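Local coordinates for putative HTH-type transcriptional regulator YwnA (Bacillus subtilis subsp. subtilis, PDB 1XD7), which probably binds DNA through a winged helix-turn-helix domain and regulates transcription as an Rrf2-type factor, at residues E27-A30 and D31-T35; V38-R41 and R42-L46; K101-Q104 and N105-E109; K125-K128 and D129-N132. All blocks are in the same frame, centred on the assembly; numbering follows the deposited sequence.

Contact 1 (E27-A30 and D31-T35)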
ATOM      1  N   GLU A  27       0.558  27.650 -10.361  1.00 49.25           N
ATOM      2  CA  GLU A  27       1.983  27.712 -10.657  1.00 48.42           C
ATOM      3  C   GLU A  27       2.776  27.851  -9.367  1.00 46.76           C
ATOM      4  O   GLU A  27       3.644  27.029  -9.062  1.00 45.22           O
ATOM      5  CB  GLU A  27       2.283  28.896 -11.584  1.00 51.75           C
ATOM      6  CG  GLU A  27       1.059  29.740 -11.969  1.00 55.28           C
ATOM      7  CD  GLU A  27       1.133  31.193 -11.463  1.00 57.11           C
ATOM      8  OE1 GLU A  27       0.228  32.004 -11.802  1.00 54.85           O
ATOM      9  OE2 GLU A  27       2.094  31.517 -10.725  1.00 56.85           O
ATOM     10  N   ILE A  28       2.457  28.892  -8.604  1.00 46.74           N
ATOM     11  CA  ILE A  28       3.140  29.162  -7.344  1.00 45.61           C
ATOM     12  C   ILE A  28       3.129  27.934  -6.464  1.00 45.26           C
ATOM     13  O   ILE A  28       4.132  27.600  -5.831  1.00 44.07           O
ATOM     14  CB  ILE A  28       2.469  30.321  -6.592  1.00 46.82           C
ATOM     15  CG1 ILE A  28       2.428  31.548  -7.501  1.00 46.11           C
ATOM     16  CG2 ILE A  28       3.250  30.648  -5.324  1.00 47.76           C
ATOM     17  CD1 ILE A  28       1.663  32.709  -6.935  1.00 48.85           C
ATOM     18  N   ILE A  29       1.992  27.246  -6.448  1.00 44.65           N
ATOM     19  CA  ILE A  29       1.859  26.050  -5.635  1.00 43.42           C
ATOM     20  C   ILE A  29       2.838  24.993  -6.084  1.00 44.61           C
ATOM     21  O   ILE A  29       3.542  24.394  -5.272  1.00 44.92           O
ATOM     22  CB  ILE A  29       0.430  25.535  -5.702  1.00 44.68           C
ATOM     23  CG1 ILE A  29      -0.497  26.631  -5.163  1.00 43.23           C
ATOM     24  CG2 ILE A  29       0.296  24.242  -4.911  1.00 42.57           C
ATOM     25  CD1 ILE A  29      -1.953  26.285  -5.126  1.00 44.30           C
ATOM     26  N   ALA A  30       2.906  24.767  -7.385  1.00 46.69           N
ATOM     27  CA  ALA A  30       3.849  23.788  -7.896  1.00 48.64           C
ATOM     28  C   ALA A  30       5.257  24.231  -7.485  1.00 49.32           C
ATOM     29  O   ALA A  30       6.071  23.421  -7.043  1.00 48.90           O
ATOM     30  CB  ALA A  30       3.730  23.690  -9.417  1.00 50.86           C
ATOM     31  N   ASP A  31       5.540  25.521  -7.624  1.00 50.64           N
ATOM     32  CA  ASP A  31       6.851  26.042  -7.229  1.00 52.93           C
ATOM     33  C   ASP A  31       7.060  25.732  -5.767  1.00 52.17           C
ATOM     34  O   ASP A  31       7.997  25.035  -5.391  1.00 51.44           O
ATOM     35  CB  ASP A  31       6.918  27.555  -7.391  1.00 54.47           C
ATOM     36  CG  ASP A  31       6.636  27.997  -8.793  1.00 58.49           C
ATOM     37  OD1 ASP A  31       7.400  27.609  -9.702  1.00 60.51           O
ATOM     38  OD2 ASP A  31       5.646  28.736  -8.990  1.00 61.83           O
ATOM     39  N   SER A  32       6.168  26.272  -4.947  1.00 52.25           N
ATOM     40  CA  SER A  32       6.226  26.076  -3.507  1.00 52.82           C
ATOM     41  C   SER A  32       6.303  24.607  -3.147  1.00 51.45           C
ATOM     42  O   SER A  32       7.050  24.216  -2.255  1.00 50.90           O
ATOM     43  CB  SER A  32       4.997  26.687  -2.852  1.00 54.43           C
ATOM     44  OG  SER A  32       4.797  28.008  -3.315  1.00 59.64           O
ATOM     45  N   VAL A  33       5.529  23.792  -3.845  1.00 49.77           N
ATOM     46  CA  VAL A  33       5.534  22.367  -3.560  1.00 52.10           C
ATOM     47  C   VAL A  33       6.694  21.686  -4.251  1.00 51.47           C
ATOM     48  O   VAL A  33       7.010  20.535  -3.967  1.00 51.43           O
ATOM     49  CB  VAL A  33       4.226  21.701  -4.022  1.00 51.65           C
ATOM     50  CG1 VAL A  33       4.295  20.222  -3.797  1.00 53.34           C
ATOM     51  CG2 VAL A  33       3.064  22.283  -3.262  1.00 53.36           C
ATOM     52  N   ASN A  34       7.333  22.410  -5.159  1.00 52.56           N
ATOM     53  CA  ASN A  34       8.456  21.873  -5.918  1.00 53.32           C
ATOM     54  C   ASN A  34       8.049  20.621  -6.686  1.00 52.52           C
ATOM     55  O   ASN A  34       8.651  19.554  -6.544  1.00 51.31           O
ATOM     56  CB  ASN A  34       9.638  21.551  -5.002  1.00 54.90           C
ATOM     57  CG  ASN A  34      10.932  21.335  -5.783  1.00 57.57           C
ATOM     58  OD1 ASN A  34      11.989  21.091  -5.198  1.00 57.16           O
ATOM     59  ND2 ASN A  34      10.850  21.429  -7.112  1.00 57.40           N
ATOM     60  N   THR A  35       7.012  20.776  -7.501  1.00 52.15           N
ATOM     61  CA  THR A  35       6.491  19.702  -8.325  1.00 51.48           C
ATOM     62  C   THR A  35       5.995  20.316  -9.620  1.00 51.87           C
ATOM     63  O   THR A  35       5.782  21.528  -9.711  1.00 52.19           O
ATOM     64  CB  THR A  35       5.318  18.979  -7.623  1.00 51.67           C
ATOM     65  OG1 THR A  35       5.828  18.216  -6.525  1.00 51.95           O
ATOM     66  CG2 THR A  35       4.595  18.046  -8.582  1.00 48.93           C
TER
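Ile29 and Val33 lie side by side, one turn apart, on the inner face of helix 26-33, and here the packing is tight. Ile29 CG2 meets Val33 CG2 at 3.8 Å. The two methyls come together because Ile29 holds CG2 beside its carbonyl carbon, leaning toward the next turn, while Val33 turns CG2 back beside its own N. Helix 7-19 lies against Val33 through His13 and Leu17, and Val40 of helix 37-49 packs on Ile29 and Ala30.

The other side is loose and faces solvent. Ile28, Glu27 and Asp31 are exposed there, and the like-charged Glu27 OE2 and Asp31 OD2 stay 4.8 Å apart. Ser32 lies between the two sides and grips Ile28 O twice. Its N donates nearly in line with the C=O, at 2.6 Å from Ile28 O. Its OG, held beside that N by a chi1 of -49°, reaches the same oxygen from above the carbonyl plane. Losing the hydroxyl to an alanine at Ser32 would probably leave Ile28 O with the backbone N-H of the same position as its one donor from residues 31-35. At the end of the helix, Asn34 turns to positive phi in a Schellman motif, and Thr35 N reaches back to Ala30 O at 2.8 Å. The chemistry implies an amphipathic helix: Ile29, Ala30 and Val33 face the neighbouring helices, the carboxylates and Ile28 lie on the exposed side, and the intervening hydroxyl bonds to the carbonyl of the preceding turn.

Contact 2 (V38-R41 and R42-L46). With SO4 (sulfate ion), chain B.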
ATOM      1  N   VAL A  38       1.530  20.600 -13.926  1.00 46.18           N
ATOM      2  CA  VAL A  38       0.452  19.939 -14.665  1.00 45.65           C
ATOM      3  C   VAL A  38      -0.159  19.003 -13.630  1.00 42.78           C
ATOM      4  O   VAL A  38      -1.380  18.913 -13.474  1.00 42.28           O
ATOM      5  CB  VAL A  38       0.988  19.130 -15.863  1.00 46.41           C
ATOM      6  CG1 VAL A  38       1.474  20.073 -16.950  1.00 47.09           C
ATOM      7  CG2 VAL A  38       2.120  18.244 -15.416  1.00 47.70           C
ATOM      8  N   VAL A  39       0.730  18.337 -12.908  1.00 40.81           N
ATOM      9  CA  VAL A  39       0.374  17.432 -11.833  1.00 41.68           C
ATOM     10  C   VAL A  39      -0.529  18.192 -10.877  1.00 42.45           C
ATOM     11  O   VAL A  39      -1.645  17.762 -10.563  1.00 43.14           O
ATOM     12  CB  VAL A  39       1.627  17.006 -11.069  1.00 42.34           C
ATOM     13  CG1 VAL A  39       1.248  16.160  -9.888  1.00 44.66           C
ATOM     14  CG2 VAL A  39       2.566  16.253 -11.996  1.00 41.40           C
ATOM     15  N   VAL A  40      -0.034  19.346 -10.439  1.00 41.79           N
ATOM     16  CA  VAL A  40      -0.753  20.200  -9.518  1.00 39.64           C
ATOM     17  C   VAL A  40      -2.148  20.554 -10.037  1.00 41.89           C
ATOM     18  O   VAL A  40      -3.153  20.402  -9.327  1.00 41.65           O
ATOM     19  CB  VAL A  40       0.059  21.493  -9.248  1.00 38.59           C
ATOM     20  CG1 VAL A  40      -0.713  22.409  -8.331  1.00 37.35           C
ATOM     21  CG2 VAL A  40       1.407  21.141  -8.632  1.00 34.13           C
ATOM     22  N   ARG A  41      -2.231  21.020 -11.272  1.00 41.82           N
ATOM     23  CA  ARG A  41      -3.538  21.381 -11.789  1.00 43.85           C
ATOM     24  C   ARG A  41      -4.423  20.141 -11.828  1.00 44.04           C
ATOM     25  O   ARG A  41      -5.597  20.200 -11.469  1.00 43.61           O
ATOM     26  CB  ARG A  41      -3.416  21.985 -13.182  1.00 46.58           C
ATOM     27  CG  ARG A  41      -2.319  23.019 -13.304  1.00 49.82           C
ATOM     28  CD  ARG A  41      -2.394  23.754 -14.632  1.00 51.76           C
ATOM     29  NE  ARG A  41      -3.340  24.854 -14.543  1.00 53.29           N
ATOM     30  CZ  ARG A  41      -3.011  26.080 -14.153  1.00 54.54           C
ATOM     31  NH1 ARG A  41      -1.756  26.362 -13.830  1.00 55.60           N
ATOM     32  NH2 ARG A  41      -3.940  27.016 -14.065  1.00 56.29           N
ATOM     33  N   ARG A  42      -3.850  19.019 -12.261  1.00 44.53           N
ATOM     34  CA  ARG A  42      -4.583  17.751 -12.332  1.00 44.72           C
ATOM     35  C   ARG A  42      -5.124  17.408 -10.942  1.00 43.15           C
ATOM     36  O   ARG A  42      -6.328  17.217 -10.748  1.00 41.62           O
ATOM     37  CB  ARG A  42      -3.654  16.637 -12.835  1.00 45.56           C
ATOM     38  CG  ARG A  42      -4.243  15.216 -12.808  1.00 47.10           C
ATOM     39  CD  ARG A  42      -5.547  15.102 -13.586  1.00 47.29           C
ATOM     40  NE  ARG A  42      -6.068  13.736 -13.601  1.00 45.29           N
ATOM     41  CZ  ARG A  42      -7.239  13.395 -14.127  1.00 44.01           C
ATOM     42  NH1 ARG A  42      -8.014  14.316 -14.682  1.00 44.43           N
ATOM     43  NH2 ARG A  42      -7.644  12.132 -14.089  1.00 44.38           N
ATOM     44  N   MET A  43      -4.219  17.333  -9.978  1.00 41.90           N
ATOM     45  CA  MET A  43      -4.603  17.061  -8.611  1.00 40.50           C
ATOM     46  C   MET A  43      -5.716  18.020  -8.206  1.00 40.28           C
ATOM     47  O   MET A  43      -6.694  17.620  -7.572  1.00 43.53           O
ATOM     48  CB  MET A  43      -3.409  17.254  -7.693  1.00 39.18           C
ATOM     49  CG  MET A  43      -2.322  16.278  -7.962  1.00 37.23           C
ATOM     50  SD  MET A  43      -2.938  14.625  -7.675  1.00 36.30           S
ATOM     51  CE  MET A  43      -1.520  13.923  -7.157  1.00 34.95           C
ATOM     52  N   ILE A  44      -5.589  19.280  -8.600  1.00 39.66           N
ATOM     53  CA  ILE A  44      -6.604  20.258  -8.242  1.00 40.08           C
ATOM     54  C   ILE A  44      -7.956  20.097  -8.933  1.00 41.32           C
ATOM     55  O   ILE A  44      -8.980  20.514  -8.385  1.00 42.50           O
ATOM     56  CB  ILE A  44      -6.075  21.691  -8.438  1.00 38.95           C
ATOM     57  CG1 ILE A  44      -4.955  21.958  -7.431  1.00 39.27           C
ATOM     58  CG2 ILE A  44      -7.190  22.703  -8.218  1.00 37.42           C
ATOM     59  CD1 ILE A  44      -4.257  23.302  -7.610  1.00 40.00           C
ATOM     60  N   SER A  45      -7.985  19.507 -10.124  1.00 43.17           N
ATOM     61  CA  SER A  45      -9.269  19.298 -10.806  1.00 44.33           C
ATOM     62  C   SER A  45      -9.960  18.142 -10.093  1.00 43.85           C
ATOM     63  O   SER A  45     -11.173  18.147  -9.892  1.00 44.95           O
ATOM     64  CB  SER A  45      -9.060  18.925 -12.267  1.00 45.39           C
ATOM     65  OG  SER A  45      -7.718  19.165 -12.648  1.00 47.54           O
ATOM     66  N   LEU A  46      -9.170  17.150  -9.708  1.00 42.74           N
ATOM     67  CA  LEU A  46      -9.704  15.998  -9.011  1.00 43.25           C
ATOM     68  C   LEU A  46     -10.293  16.446  -7.680  1.00 45.13           C
ATOM     69  O   LEU A  46     -11.457  16.169  -7.376  1.00 45.41           O
ATOM     70  CB  LEU A  46      -8.594  14.978  -8.793  1.00 40.25           C
ATOM     71  CG  LEU A  46      -8.023  14.457 -10.112  1.00 40.20           C
ATOM     72  CD1 LEU A  46      -6.796  13.607  -9.848  1.00 37.87           C
ATOM     73  CD2 LEU A  46      -9.093  13.668 -10.854  1.00 36.24           C
TER
HETATM   74  S   SO4 B 190      -4.924  28.955 -11.341  1.00 59.33           S
HETATM   75  O1  SO4 B 190      -4.216  29.192 -12.605  1.00 60.55           O
HETATM   76  O2  SO4 B 190      -3.995  29.178 -10.219  1.00 60.31           O
HETATM   77  O3  SO4 B 190      -6.083  29.863 -11.255  1.00 58.57           O
HETATM   78  O4  SO4 B 190      -5.412  27.568 -11.289  1.00 62.25           O
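The guanidinium groups of Arg41 and Arg42, successive residues, go different ways. At the edge of the Arg41 group, near its plane, sits O1 of a sulfate ion, and NH2 donates to this O1 at 2.6 Å. Ser26 OG and Gly61 N bind the same sulfate. The Arg42 group instead has Leu46 CD2 over the centre of one face, 3.7 Å above the plane. A bend at chi2 (56°) turns the Arg42 chain along the helix and over that leucine.

On the inner side, Val40 and Ile44 run side by side, with Val40 CG1 3.7 Å from Ile44 CD1. Val39 and Met43 do likewise, more loosely, with CG1 of the valine 4.1 Å from CG of the methionine. Ile14 of helix 7-19 packs on Val40, Met43 and Ile44.

Ser45 doubles the grip on Arg41 O, its OG lying 2.6 Å from that oxygen and tilted from the carbonyl plane. The accompanying bond from Ser45 N is bent, at 133°. A valine in place of Ser45 would probably leave Arg41 O held by this bent backbone bond without its hydroxyl partner.

Helix 37-49 is the second helix of the predicted helix-turn-helix, the place of the recognition helix in winged-helix proteins. The sulfate, probably from the crystallisation liquor, may mark where a DNA phosphate could bind.

Contact 3 (K101-Q104 and N105-E109)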
ATOM      1  N   LYS A 101      -6.901 -20.925  -7.686  1.00 44.85           N
ATOM      2  CA  LYS A 101      -8.002 -19.990  -7.626  1.00 44.63           C
ATOM      3  C   LYS A 101      -8.565 -19.908  -6.226  1.00 45.11           C
ATOM      4  O   LYS A 101      -8.825 -18.813  -5.719  1.00 46.07           O
ATOM      5  CB  LYS A 101      -9.122 -20.396  -8.580  1.00 43.94           C
ATOM      6  CG  LYS A 101      -8.855 -20.133 -10.049  1.00 44.91           C
ATOM      7  CD  LYS A 101     -10.115 -20.458 -10.854  1.00 44.28           C
ATOM      8  CE  LYS A 101     -10.072 -19.927 -12.274  1.00 44.06           C
ATOM      9  NZ  LYS A 101     -11.475 -19.643 -12.753  1.00 42.94           N
ATOM     10  N   LYS A 102      -8.771 -21.060  -5.598  1.00 45.88           N
ATOM     11  CA  LYS A 102      -9.322 -21.067  -4.247  1.00 47.03           C
ATOM     12  C   LYS A 102      -8.511 -20.109  -3.398  1.00 47.44           C
ATOM     13  O   LYS A 102      -9.025 -19.106  -2.902  1.00 48.17           O
ATOM     14  CB  LYS A 102      -9.257 -22.467  -3.625  1.00 47.68           C
ATOM     15  CG  LYS A 102     -10.404 -23.404  -3.997  1.00 47.75           C
ATOM     16  CD  LYS A 102     -11.742 -22.874  -3.521  1.00 48.32           C
ATOM     17  CE  LYS A 102     -12.869 -23.866  -3.803  1.00 49.43           C
ATOM     18  NZ  LYS A 102     -14.211 -23.214  -3.745  1.00 49.03           N
ATOM     19  N   ILE A 103      -7.235 -20.439  -3.248  1.00 47.81           N
ATOM     20  CA  ILE A 103      -6.306 -19.640  -2.476  1.00 49.30           C
ATOM     21  C   ILE A 103      -6.441 -18.184  -2.891  1.00 49.70           C
ATOM     22  O   ILE A 103      -6.448 -17.283  -2.051  1.00 48.83           O
ATOM     23  CB  ILE A 103      -4.859 -20.115  -2.713  1.00 50.05           C
ATOM     24  CG1 ILE A 103      -4.682 -21.519  -2.141  1.00 50.18           C
ATOM     25  CG2 ILE A 103      -3.876 -19.154  -2.063  1.00 51.50           C
ATOM     26  CD1 ILE A 103      -3.348 -22.158  -2.449  1.00 52.19           C
ATOM     27  N   GLN A 104      -6.569 -17.960  -4.192  1.00 50.37           N
ATOM     28  CA  GLN A 104      -6.700 -16.607  -4.686  1.00 51.77           C
ATOM     29  C   GLN A 104      -7.785 -15.920  -3.894  1.00 51.72           C
ATOM     30  O   GLN A 104      -7.575 -14.851  -3.334  1.00 51.85           O
ATOM     31  CB  GLN A 104      -7.064 -16.597  -6.167  1.00 52.77           C
ATOM     32  CG  GLN A 104      -7.259 -15.199  -6.714  1.00 55.14           C
ATOM     33  CD  GLN A 104      -6.020 -14.323  -6.541  1.00 58.68           C
ATOM     34  OE1 GLN A 104      -6.085 -13.100  -6.711  1.00 60.50           O
ATOM     35  NE2 GLN A 104      -4.885 -14.943  -6.211  1.00 56.34           N
ATOM     36  N   ASN A 105      -8.946 -16.552  -3.838  1.00 51.21           N
ATOM     37  CA  ASN A 105     -10.054 -15.982  -3.102  1.00 51.05           C
ATOM     38  C   ASN A 105      -9.695 -15.699  -1.665  1.00 49.46           C
ATOM     39  O   ASN A 105     -10.065 -14.661  -1.135  1.00 49.30           O
ATOM     40  CB  ASN A 105     -11.261 -16.905  -3.155  1.00 53.21           C
ATOM     41  CG  ASN A 105     -11.881 -16.939  -4.520  1.00 54.61           C
ATOM     42  OD1 ASN A 105     -12.056 -15.898  -5.148  1.00 56.25           O
ATOM     43  ND2 ASN A 105     -12.229 -18.131  -4.992  1.00 55.36           N
ATOM     44  N   ALA A 106      -8.987 -16.618  -1.022  1.00 47.71           N
ATOM     45  CA  ALA A 106      -8.607 -16.374   0.356  1.00 48.77           C
ATOM     46  C   ALA A 106      -7.840 -15.067   0.328  1.00 50.23           C
ATOM     47  O   ALA A 106      -8.219 -14.082   0.955  1.00 51.54           O
ATOM     48  CB  ALA A 106      -7.729 -17.487   0.868  1.00 47.58           C
ATOM     49  N   LEU A 107      -6.769 -15.051  -0.441  1.00 49.83           N
ATOM     50  CA  LEU A 107      -5.968 -13.864  -0.545  1.00 51.19           C
ATOM     51  C   LEU A 107      -6.801 -12.627  -0.805  1.00 53.38           C
ATOM     52  O   LEU A 107      -6.698 -11.634  -0.080  1.00 55.51           O
ATOM     53  CB  LEU A 107      -4.944 -14.041  -1.647  1.00 50.48           C
ATOM     54  CG  LEU A 107      -3.736 -14.819  -1.152  1.00 50.88           C
ATOM     55  CD1 LEU A 107      -3.081 -14.053  -0.027  1.00 51.56           C
ATOM     56  CD2 LEU A 107      -4.166 -16.172  -0.658  1.00 54.45           C
ATOM     57  N   ASP A 108      -7.625 -12.683  -1.840  1.00 53.45           N
ATOM     58  CA  ASP A 108      -8.463 -11.554  -2.211  1.00 54.78           C
ATOM     59  C   ASP A 108      -9.130 -10.872  -1.027  1.00 56.27           C
ATOM     60  O   ASP A 108      -9.081  -9.647  -0.885  1.00 56.38           O
ATOM     61  CB  ASP A 108      -9.546 -12.003  -3.196  1.00 55.08           C
ATOM     62  CG  ASP A 108      -9.109 -11.885  -4.641  1.00 54.99           C
ATOM     63  OD1 ASP A 108      -7.903 -12.028  -4.900  1.00 53.84           O
ATOM     64  OD2 ASP A 108      -9.974 -11.663  -5.517  1.00 55.60           O
ATOM     65  N   GLU A 109      -9.756 -11.663  -0.171  1.00 57.04           N
ATOM     66  CA  GLU A 109     -10.453 -11.086   0.952  1.00 59.59           C
ATOM     67  C   GLU A 109      -9.509 -10.507   2.004  1.00 60.10           C
ATOM     68  O   GLU A 109      -9.783  -9.442   2.568  1.00 59.27           O
ATOM     69  CB  GLU A 109     -11.407 -12.127   1.552  1.00 61.15           C
ATOM     70  CG  GLU A 109     -10.730 -13.402   1.960  1.00 64.05           C
ATOM     71  CD  GLU A 109      -9.837 -13.187   3.160  1.00 66.05           C
ATOM     72  OE1 GLU A 109      -8.823 -13.908   3.302  1.00 68.92           O
ATOM     73  OE2 GLU A 109     -10.156 -12.288   3.967  1.00 65.97           O
TER
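CG2 of Ile103, anti to its backbone N, faces the CD2 branch of Leu107 one turn on along helix 98-122, the two side chains pointing the same way. The methyls are 3.3 Å apart, Ile103 CG2 to Leu107 CD2, closer than normal van der Waals contact. The placement of that leucine methyl is doubtful in the model, so the tightness should not be pressed.

Gln104 and Asp108 are set quite differently, the amide and carboxylate planes being 78° apart. Gln104 CG is anti to the backbone N (chi1 178°), and a bend at the next bond brings the amide beside Asp108. The amide is probably modelled the wrong way round; turned over, it may donate to Asp108 OD1.

This is the long helix by which Rrf2-type regulators usually dimerise, and here it lies on the second subunit. Ile103, Gln104 and Leu107 pack on Ser16, His13 and Ile12 of that subunit, and Ala106 on its Val130. Asn105 and Asp108, by contrast, are exposed.

Along the backbone, Asp108 N reaches Gln104 O at 2.6 Å. Ala106 N donates to Lys102 O at 3.1 Å.

Contact 4 (K125-K128 and D129-N132)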
ATOM      1  N   LYS A 125      -7.360  10.585  10.745  1.00 45.90           N
ATOM      2  CA  LYS A 125      -6.692  11.875  10.692  1.00 44.76           C
ATOM      3  C   LYS A 125      -7.489  12.865   9.866  1.00 44.42           C
ATOM      4  O   LYS A 125      -8.380  12.483   9.109  1.00 46.40           O
ATOM      5  CB  LYS A 125      -5.303  11.729  10.087  1.00 44.77           C
ATOM      6  CG  LYS A 125      -4.551  10.524  10.585  1.00 46.90           C
ATOM      7  CD  LYS A 125      -4.495  10.495  12.090  1.00 48.25           C
ATOM      8  CE  LYS A 125      -3.819   9.221  12.550  1.00 48.78           C
ATOM      9  NZ  LYS A 125      -2.491   9.070  11.898  1.00 49.59           N
ATOM     10  N   SER A 126      -7.163  14.141  10.031  1.00 42.57           N
ATOM     11  CA  SER A 126      -7.817  15.225   9.311  1.00 41.80           C
ATOM     12  C   SER A 126      -6.727  16.090   8.689  1.00 39.35           C
ATOM     13  O   SER A 126      -5.548  15.932   8.988  1.00 39.17           O
ATOM     14  CB  SER A 126      -8.627  16.095  10.270  1.00 43.52           C
ATOM     15  OG  SER A 126      -7.770  16.882  11.087  1.00 44.67           O
ATOM     16  N   LEU A 127      -7.120  17.001   7.822  1.00 37.87           N
ATOM     17  CA  LEU A 127      -6.152  17.884   7.207  1.00 39.72           C
ATOM     18  C   LEU A 127      -5.540  18.697   8.358  1.00 41.53           C
ATOM     19  O   LEU A 127      -4.321  18.848   8.456  1.00 40.41           O
ATOM     20  CB  LEU A 127      -6.854  18.824   6.232  1.00 37.57           C
ATOM     21  CG  LEU A 127      -5.976  19.454   5.145  1.00 38.92           C
ATOM     22  CD1 LEU A 127      -6.592  20.775   4.728  1.00 33.77           C
ATOM     23  CD2 LEU A 127      -4.546  19.640   5.632  1.00 36.95           C
ATOM     24  N   LYS A 128      -6.411  19.195   9.233  1.00 41.77           N
ATOM     25  CA  LYS A 128      -5.976  19.977  10.381  1.00 44.07           C
ATOM     26  C   LYS A 128      -4.970  19.180  11.168  1.00 43.09           C
ATOM     27  O   LYS A 128      -3.918  19.680  11.559  1.00 43.30           O
ATOM     28  CB  LYS A 128      -7.155  20.321  11.282  1.00 46.68           C
ATOM     29  CG  LYS A 128      -6.743  21.100  12.529  1.00 52.52           C
ATOM     30  CD  LYS A 128      -7.950  21.699  13.250  1.00 54.10           C
ATOM     31  CE  LYS A 128      -7.534  22.549  14.452  1.00 54.87           C
ATOM     32  NZ  LYS A 128      -8.721  23.209  15.083  1.00 54.57           N
ATOM     33  N   ASP A 129      -5.303  17.923  11.393  1.00 43.34           N
ATOM     34  CA  ASP A 129      -4.425  17.049  12.124  1.00 42.49           C
ATOM     35  C   ASP A 129      -3.007  17.083  11.612  1.00 42.47           C
ATOM     36  O   ASP A 129      -2.072  16.969  12.399  1.00 42.45           O
ATOM     37  CB  ASP A 129      -4.953  15.628  12.072  1.00 44.53           C
ATOM     38  CG  ASP A 129      -5.893  15.337  13.195  1.00 46.22           C
ATOM     39  OD1 ASP A 129      -5.445  14.733  14.185  1.00 47.65           O
ATOM     40  OD2 ASP A 129      -7.071  15.732  13.105  1.00 48.23           O
ATOM     41  N   VAL A 130      -2.809  17.224  10.306  1.00 41.52           N
ATOM     42  CA  VAL A 130      -1.429  17.257   9.848  1.00 42.33           C
ATOM     43  C   VAL A 130      -0.861  18.667   9.959  1.00 41.25           C
ATOM     44  O   VAL A 130       0.312  18.839  10.272  1.00 41.45           O
ATOM     45  CB  VAL A 130      -1.280  16.734   8.405  1.00 42.37           C
ATOM     46  CG1 VAL A 130      -1.812  15.323   8.326  1.00 44.71           C
ATOM     47  CG2 VAL A 130      -2.008  17.626   7.447  1.00 44.25           C
ATOM     48  N   MET A 131      -1.693  19.674   9.721  1.00 39.69           N
ATOM     49  CA  MET A 131      -1.237  21.061   9.821  1.00 41.66           C
ATOM     50  C   MET A 131      -1.052  21.515  11.281  1.00 44.89           C
ATOM     51  O   MET A 131      -2.009  21.919  11.948  1.00 45.70           O
ATOM     52  CB  MET A 131      -2.223  21.994   9.110  1.00 37.71           C
ATOM     53  CG  MET A 131      -2.147  21.888   7.616  1.00 32.88           C
ATOM     54  SD  MET A 131      -3.131  23.071   6.779  1.00 33.30           S
ATOM     55  CE  MET A 131      -4.688  22.612   7.214  1.00 34.16           C
ATOM     56  N   ASN A 132       0.174  21.423  11.784  1.00 48.19           N
ATOM     57  CA  ASN A 132       0.469  21.837  13.154  1.00 51.23           C
ATOM     58  C   ASN A 132       1.971  22.040  13.334  1.00 51.95           C
ATOM     59  O   ASN A 132       2.544  21.407  14.255  1.00 50.96           O
ATOM     60  CB  ASN A 132      -0.024  20.785  14.150  1.00 54.16           C
ATOM     61  CG  ASN A 132      -1.317  20.141  13.714  1.00 56.60           C
ATOM     62  OD1 ASN A 132      -1.332  19.361  12.768  1.00 58.98           O
ATOM     63  ND2 ASN A 132      -2.415  20.475  14.384  1.00 57.79           N
TER
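Ser126 OG takes the N-H of Asp129, 2.7 Å from OG to N and fairly straight at 159°. The same OG lies against the aspartate side chain, to whose OD2 it donates; at 2.4 Å between Ser126 OG and Asp129 OD2 that bond is very short, and its exact length is doubtful. The hydroxyl can reach the amide because OG stands between the backbone N and the carbonyl carbon of its own residue, with chi1 at 72°. The Ser126 carbonyl adds a weak bond from Val130 N.

Next to this polar cluster is an apolar one round Leu127. Its CD2 touches the end of Met131, 3.4 Å from CE, slightly tighter than usual. A bend at chi3 (-66°) swings that methyl round onto the leucine as the two side chains cross at a slant. Val130 crosses Leu127 at about a right angle, and Met131 N donates to Leu127 O, though the position of that oxygen is less sure.

Further out, Ser16 and Ser19 of helix 7-19 pack on both Leu127 and Met131, and Pro68 touches both as well. Backbone hydrogen bonds tie Leu127 to Ile71 and Lys128 to Pro68. On another side Lys125 packs on Ser113 of the second subunit.

The whole is a serine N-cap starting a single helical turn, 127-130, at the end of the modelled chain, set between the body of its own subunit and the long helix of the partner.

In the fold
From the N terminus, helix 7-19 comes first and forms a floor for later elements. Contact 1 follows on helix 26-33, then contact 2 on helix 37-49. These two touch, Ala30 CB lying 3.5 Å from Val40 CG2, and so join both helices of the predicted helix-turn-helix. The two short strands come next, then helix 73-80. Contact 3 sits far out on helix 98-122, its centre about 43 Å from that of contact 1, and contact 4 ends the modelled chain. Each contact joins adjoining residues, so none closes a long loop, and none nests in or crosses another. Contact 3 of one subunit meets contact 4 of the other across the dimer.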